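Local coordinates for protein octenoyl-coa reductase/carboxylase (PDB 4A0S) that reduces and carboxylates 2-octenoyl-CoA with NADPH, probably supplying an unusual extender unit for cinnabaramide polyketide biosynthesis, at residues A273-T278 and V289-K294. Numbering follows the deposited sequence.
Sequences AELGIT and VETGRK. With CO8 (octanoyl-coenzyme A), chain L.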
ATOM      1  N   ALA A 273      26.666  23.540   7.666  1.00 37.41           N
ATOM      2  CA  ALA A 273      27.446  24.756   7.390  1.00 39.13           C
ATOM      3  C   ALA A 273      28.097  24.696   6.000  1.00 40.79           C
ATOM      4  O   ALA A 273      28.250  25.717   5.324  1.00 40.96           O
ATOM      5  CB  ALA A 273      28.498  24.952   8.449  1.00 41.47           C
ATOM      6  N   GLU A 274      28.484  23.491   5.587  1.00 42.54           N
ATOM      7  CA  GLU A 274      28.968  23.206   4.234  1.00 44.04           C
ATOM      8  C   GLU A 274      27.914  23.613   3.198  1.00 42.58           C
ATOM      9  O   GLU A 274      28.234  23.870   2.030  1.00 43.10           O
ATOM     10  CB  GLU A 274      29.276  21.706   4.124  1.00 45.37           C
ATOM     11  CG  GLU A 274      30.021  21.233   2.874  1.00 47.69           C
ATOM     12  CD  GLU A 274      29.899  19.716   2.686  1.00 49.49           C
ATOM     13  OE1 GLU A 274      29.356  19.033   3.595  1.00 48.00           O
ATOM     14  OE2 GLU A 274      30.344  19.213   1.628  1.00 50.24           O
ATOM     15  N   LEU A 275      26.662  23.669   3.646  1.00 40.85           N
ATOM     16  CA  LEU A 275      25.570  24.197   2.848  1.00 39.69           C
ATOM     17  C   LEU A 275      25.322  25.665   3.145  1.00 39.22           C
ATOM     18  O   LEU A 275      24.742  26.374   2.329  1.00 39.43           O
ATOM     19  CB  LEU A 275      24.288  23.423   3.121  1.00 38.63           C
ATOM     20  CG  LEU A 275      24.175  22.024   2.533  1.00 39.24           C
ATOM     21  CD1 LEU A 275      23.192  21.228   3.370  1.00 39.86           C
ATOM     22  CD2 LEU A 275      23.745  22.097   1.078  1.00 40.74           C
ATOM     23  N   GLY A 276      25.748  26.118   4.316  1.00 39.44           N
ATOM     24  CA  GLY A 276      25.472  27.479   4.729  1.00 39.23           C
ATOM     25  C   GLY A 276      24.014  27.630   5.108  1.00 37.59           C
ATOM     26  O   GLY A 276      23.394  28.657   4.835  1.00 37.73           O
ATOM     27  N   ILE A 277      23.460  26.593   5.725  1.00 36.39           N
ATOM     28  CA  ILE A 277      22.123  26.683   6.283  1.00 35.03           C
ATOM     29  C   ILE A 277      22.195  27.450   7.606  1.00 35.49           C
ATOM     30  O   ILE A 277      23.041  27.176   8.469  1.00 36.24           O
ATOM     31  CB  ILE A 277      21.464  25.297   6.443  1.00 34.42           C
ATOM     32  CG1 ILE A 277      21.243  24.651   5.064  1.00 33.86           C
ATOM     33  CG2 ILE A 277      20.145  25.406   7.215  1.00 34.11           C
ATOM     34  CD1 ILE A 277      20.883  23.149   5.119  1.00 32.66           C
ATOM     35  N   THR A 278      21.341  28.459   7.716  1.00 35.04           N
ATOM     36  CA  THR A 278      21.159  29.228   8.940  1.00 36.01           C
ATOM     37  C   THR A 278      19.652  29.236   9.205  1.00 35.18           C
ATOM     38  O   THR A 278      18.882  28.912   8.313  1.00 34.22           O
ATOM     39  CB  THR A 278      21.686  30.660   8.788  1.00 36.79           C
ATOM     40  OG1 THR A 278      21.112  31.264   7.618  1.00 37.79           O
ATOM     41  CG2 THR A 278      23.190  30.659   8.648  1.00 38.22           C
ATOM     42  N   VAL A 289      15.526  27.263  -2.413  1.00 31.28           N
ATOM     43  CA  VAL A 289      15.649  26.542  -3.685  1.00 32.04           C
ATOM     44  C   VAL A 289      17.113  26.312  -4.040  1.00 31.90           C
ATOM     45  O   VAL A 289      17.519  25.172  -4.298  1.00 31.75           O
ATOM     46  CB  VAL A 289      14.887  27.239  -4.846  1.00 34.00           C
ATOM     47  CG1 VAL A 289      15.222  26.595  -6.183  1.00 34.64           C
ATOM     48  CG2 VAL A 289      13.380  27.172  -4.601  1.00 34.40           C
ATOM     49  N   GLU A 290      17.907  27.383  -4.031  1.00 32.07           N
ATOM     50  CA  GLU A 290      19.342  27.275  -4.318  1.00 32.41           C
ATOM     51  C   GLU A 290      19.986  26.239  -3.406  1.00 30.38           C
ATOM     52  O   GLU A 290      20.619  25.303  -3.880  1.00 31.18           O
ATOM     53  CB  GLU A 290      20.064  28.612  -4.142  1.00 33.00           C
ATOM     54  CG  GLU A 290      19.655  29.709  -5.096  1.00 36.97           C
ATOM     55  CD  GLU A 290      20.163  31.067  -4.643  1.00 41.14           C
ATOM     56  OE1 GLU A 290      19.462  31.735  -3.852  1.00 43.50           O
ATOM     57  OE2 GLU A 290      21.272  31.461  -5.054  1.00 43.35           O
ATOM     58  N   THR A 291      19.802  26.417  -2.099  1.00 28.31           N
ATOM     59  CA  THR A 291      20.372  25.528  -1.095  1.00 26.86           C
ATOM     60  C   THR A 291      19.855  24.100  -1.248  1.00 26.11           C
ATOM     61  O   THR A 291      20.640  23.158  -1.209  1.00 25.96           O
ATOM     62  CB  THR A 291      20.110  26.044   0.335  1.00 26.09           C
ATOM     63  OG1 THR A 291      20.653  27.361   0.465  1.00 26.42           O
ATOM     64  CG2 THR A 291      20.757  25.132   1.378  1.00 26.29           C
ATOM     65  N   GLY A 292      18.544  23.952  -1.442  1.00 25.41           N
ATOM     66  CA  GLY A 292      17.945  22.644  -1.707  1.00 24.80           C
ATOM     67  C   GLY A 292      18.652  21.979  -2.866  1.00 25.65           C
ATOM     68  O   GLY A 292      19.032  20.808  -2.793  1.00 25.89           O
ATOM     69  N   ARG A 293      18.847  22.754  -3.931  1.00 26.35           N
ATOM     70  CA  ARG A 293      19.592  22.310  -5.100  1.00 27.30           C
ATOM     71  C   ARG A 293      21.017  21.886  -4.754  1.00 27.26           C
ATOM     72  O   ARG A 293      21.459  20.828  -5.184  1.00 27.63           O
ATOM     73  CB  ARG A 293      19.615  23.402  -6.166  1.00 28.35           C
ATOM     74  CG  ARG A 293      18.320  23.546  -6.926  1.00 31.83           C
ATOM     75  CD  ARG A 293      18.220  24.919  -7.550  1.00 36.32           C
ATOM     76  NE  ARG A 293      17.394  24.909  -8.752  1.00 41.31           N
ATOM     77  CZ  ARG A 293      16.986  26.002  -9.387  1.00 43.44           C
ATOM     78  NH1 ARG A 293      17.318  27.205  -8.932  1.00 43.88           N
ATOM     79  NH2 ARG A 293      16.242  25.893 -10.476  1.00 45.92           N
ATOM     80  N   LYS A 294      21.730  22.715  -3.985  1.00 30.00           N
ATOM     81  CA  LYS A 294      23.066  22.356  -3.506  1.00 29.99           C
ATOM     82  C   LYS A 294      23.018  21.070  -2.695  1.00 28.69           C
ATOM     83  O   LYS A 294      23.863  20.194  -2.850  1.00 28.66           O
ATOM     84  CB  LYS A 294      23.682  23.460  -2.639  1.00 30.02           C
ATOM     85  CG  LYS A 294      24.068  24.738  -3.375  1.00 32.74           C
ATOM     86  CD  LYS A 294      25.205  25.459  -2.632  1.00 36.13           C
ATOM     87  CE  LYS A 294      24.866  26.920  -2.308  1.00 38.06           C
ATOM     88  NZ  LYS A 294      23.913  27.039  -1.153  1.00 38.36           N
TER
HETATM   89  N1A CO8 L1446      12.641  33.869 -18.882  1.00 68.25           N
HETATM   90  C2A CO8 L1446      13.481  32.919 -19.285  1.00 68.48           C
HETATM   91  N3A CO8 L1446      13.862  31.937 -18.472  1.00 68.14           N
HETATM   92  C4A CO8 L1446      13.404  31.880 -17.205  1.00 67.51           C
HETATM   93  C5A CO8 L1446      12.525  32.858 -16.752  1.00 67.75           C
HETATM   94  C6A CO8 L1446      12.145  33.874 -17.629  1.00 68.04           C
HETATM   95  N6A CO8 L1446      11.303  34.831 -17.244  1.00 67.82           N
HETATM   96  N7A CO8 L1446      12.227  32.577 -15.486  1.00 67.55           N
HETATM   97  C8A CO8 L1446      12.889  31.468 -15.152  1.00 67.17           C
HETATM   98  N9A CO8 L1446      13.616  31.040 -16.193  1.00 66.88           N
HETATM   99  C1B CO8 L1446      14.489  29.810 -16.224  1.00 65.34           C
HETATM  100  C2B CO8 L1446      15.784  29.870 -15.400  1.00 64.81           C
HETATM  101  O2B CO8 L1446      16.845  29.240 -16.136  1.00 65.33           O
HETATM  102  C3B CO8 L1446      15.444  29.064 -14.144  1.00 63.83           C
HETATM  103  O3B CO8 L1446      16.597  28.374 -13.651  1.00 63.22           O
HETATM  104  P3B CO8 L1446      17.187  28.699 -12.180  1.00 62.88           P
HETATM  105  O7A CO8 L1446      17.456  30.299 -12.186  1.00 61.89           O
HETATM  106  O8A CO8 L1446      15.973  28.439 -11.140  1.00 61.87           O
HETATM  107  O9A CO8 L1446      18.390  27.884 -11.888  1.00 62.62           O
HETATM  108  C4B CO8 L1446      14.474  28.024 -14.672  1.00 63.18           C
HETATM  109  O4B CO8 L1446      13.672  28.735 -15.647  1.00 64.42           O
HETATM  110  C5B CO8 L1446      13.637  27.446 -13.504  1.00 61.77           C
HETATM  111  O5B CO8 L1446      12.871  26.283 -13.908  1.00 58.79           O
HETATM  112  P1A CO8 L1446      13.536  24.786 -14.021  1.00 57.16           P
HETATM  113  O1A CO8 L1446      12.287  23.775 -14.298  1.00 55.70           O
HETATM  114  O2A CO8 L1446      14.588  24.698 -15.070  1.00 56.68           O
HETATM  115  O3A CO8 L1446      14.166  24.397 -12.555  1.00 54.27           O
HETATM  116  P2A CO8 L1446      13.505  23.323 -11.510  1.00 51.26           P
HETATM  117  O4A CO8 L1446      14.247  23.639 -10.117  1.00 51.20           O
HETATM  118  O5A CO8 L1446      13.596  21.877 -11.892  1.00 50.90           O
HETATM  119  O6A CO8 L1446      11.977  23.794 -11.270  1.00 49.54           O
HETATM  120  CBP CO8 L1446       9.558  23.569 -11.133  1.00 45.67           C
HETATM  121  CCP CO8 L1446      10.905  22.845 -11.173  1.00 47.51           C
HETATM  122  CDP CO8 L1446       9.536  24.437  -9.864  1.00 43.95           C
HETATM  123  CEP CO8 L1446       8.455  22.501 -11.069  1.00 45.57           C
HETATM  124  CAP CO8 L1446       9.443  24.451 -12.412  1.00 44.56           C
HETATM  125  OAP CO8 L1446       9.730  23.665 -13.586  1.00 44.43           O
HETATM  126  C9P CO8 L1446       8.043  25.047 -12.583  1.00 43.52           C
HETATM  127  O9P CO8 L1446       7.632  25.961 -11.858  1.00 43.94           O
HETATM  128  N8P CO8 L1446       7.353  24.464 -13.564  1.00 42.17           N
HETATM  129  C7P CO8 L1446       5.975  24.809 -13.896  1.00 41.33           C
HETATM  130  C6P CO8 L1446       5.073  24.266 -12.784  1.00 41.60           C
HETATM  131  C5P CO8 L1446       3.831  25.147 -12.690  1.00 41.86           C
HETATM  132  O5P CO8 L1446       3.830  26.177 -12.012  1.00 42.07           O
HETATM  133  N4P CO8 L1446       2.795  24.741 -13.422  1.00 41.72           N
HETATM  134  C3P CO8 L1446       2.819  23.515 -14.234  1.00 39.64           C
HETATM  135  C2P CO8 L1446       1.394  23.207 -14.655  1.00 37.54           C
HETATM  136  S1P CO8 L1446       0.425  22.359 -13.340  1.00 36.03           S
HETATM  137  C1' CO8 L1446      -0.831  21.842 -14.397  1.00 33.43           C
HETATM  138  O1' CO8 L1446      -1.724  22.640 -14.702  1.00 35.45           O
HETATM  139  C2' CO8 L1446      -0.747  20.553 -14.916  1.00 30.70           C
HETATM  140  C3' CO8 L1446      -1.711  20.044 -15.780  1.00 25.26           C
HETATM  141  C4' CO8 L1446      -1.680  18.731 -16.269  1.00 20.66           C
HETATM  142  C5' CO8 L1446      -0.428  17.912 -15.936  1.00 14.09           C
HETATM  143  C6' CO8 L1446      -0.398  16.619 -16.772  1.00  9.07           C
HETATM  144  C7' CO8 L1446       0.996  16.028 -16.646  1.00  7.67           C
HETATM  145  C8' CO8 L1446       1.055  14.692 -17.366  1.00 10.30           C
HETATM  146  O   HOH W   1      21.939  28.483   2.529  1.00  7.29           O
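Leu275 and Ile277 lean on Thr291 and Lys294 where a Schellman motif closes helix 272-275 against helix 285-303, in the Rossmann-type nucleotide-binding part of the enoyl reductase. Gly276, with phi 73°, is the motif's C-prime residue; Ile277 N bonds Arg272 O, and Gly276 N weakly Ala273 O. Ile277 CG1 lies 3.7 Å from Thr291 CG2, and both side chains also touch Leu321 of helix 316-325. With chi1 -58°, Thr291 OG1 lies beside its own backbone N, where it can bond Arg287 O one turn back and accept from a water 2.7 Å away that also donates to Gly276 O. Along Lys294, CB meets Leu275 CD2 at 4.0 Å, the chain turns about CG-CD (chi3 -126°) and CD-CE, and NZ ends 3.6 Å from Leu275 O, too long for a hydrogen bond. Arg293 starts away from 273-278; its extended chain brings NH1 and NH2 to octanoyl-CoA 3'-phosphate O8A, with weak NH2 bonds to diphosphate O4A and O3A. An alanine here would probably leave both phosphate groups without this cationic partner, although Arg286 also bonds the ligand. O8A sits in plane at the guanidinium edge, 2.6 Å from Arg293 NH2, while Val289 CG1 lies over one face, offset toward the rim.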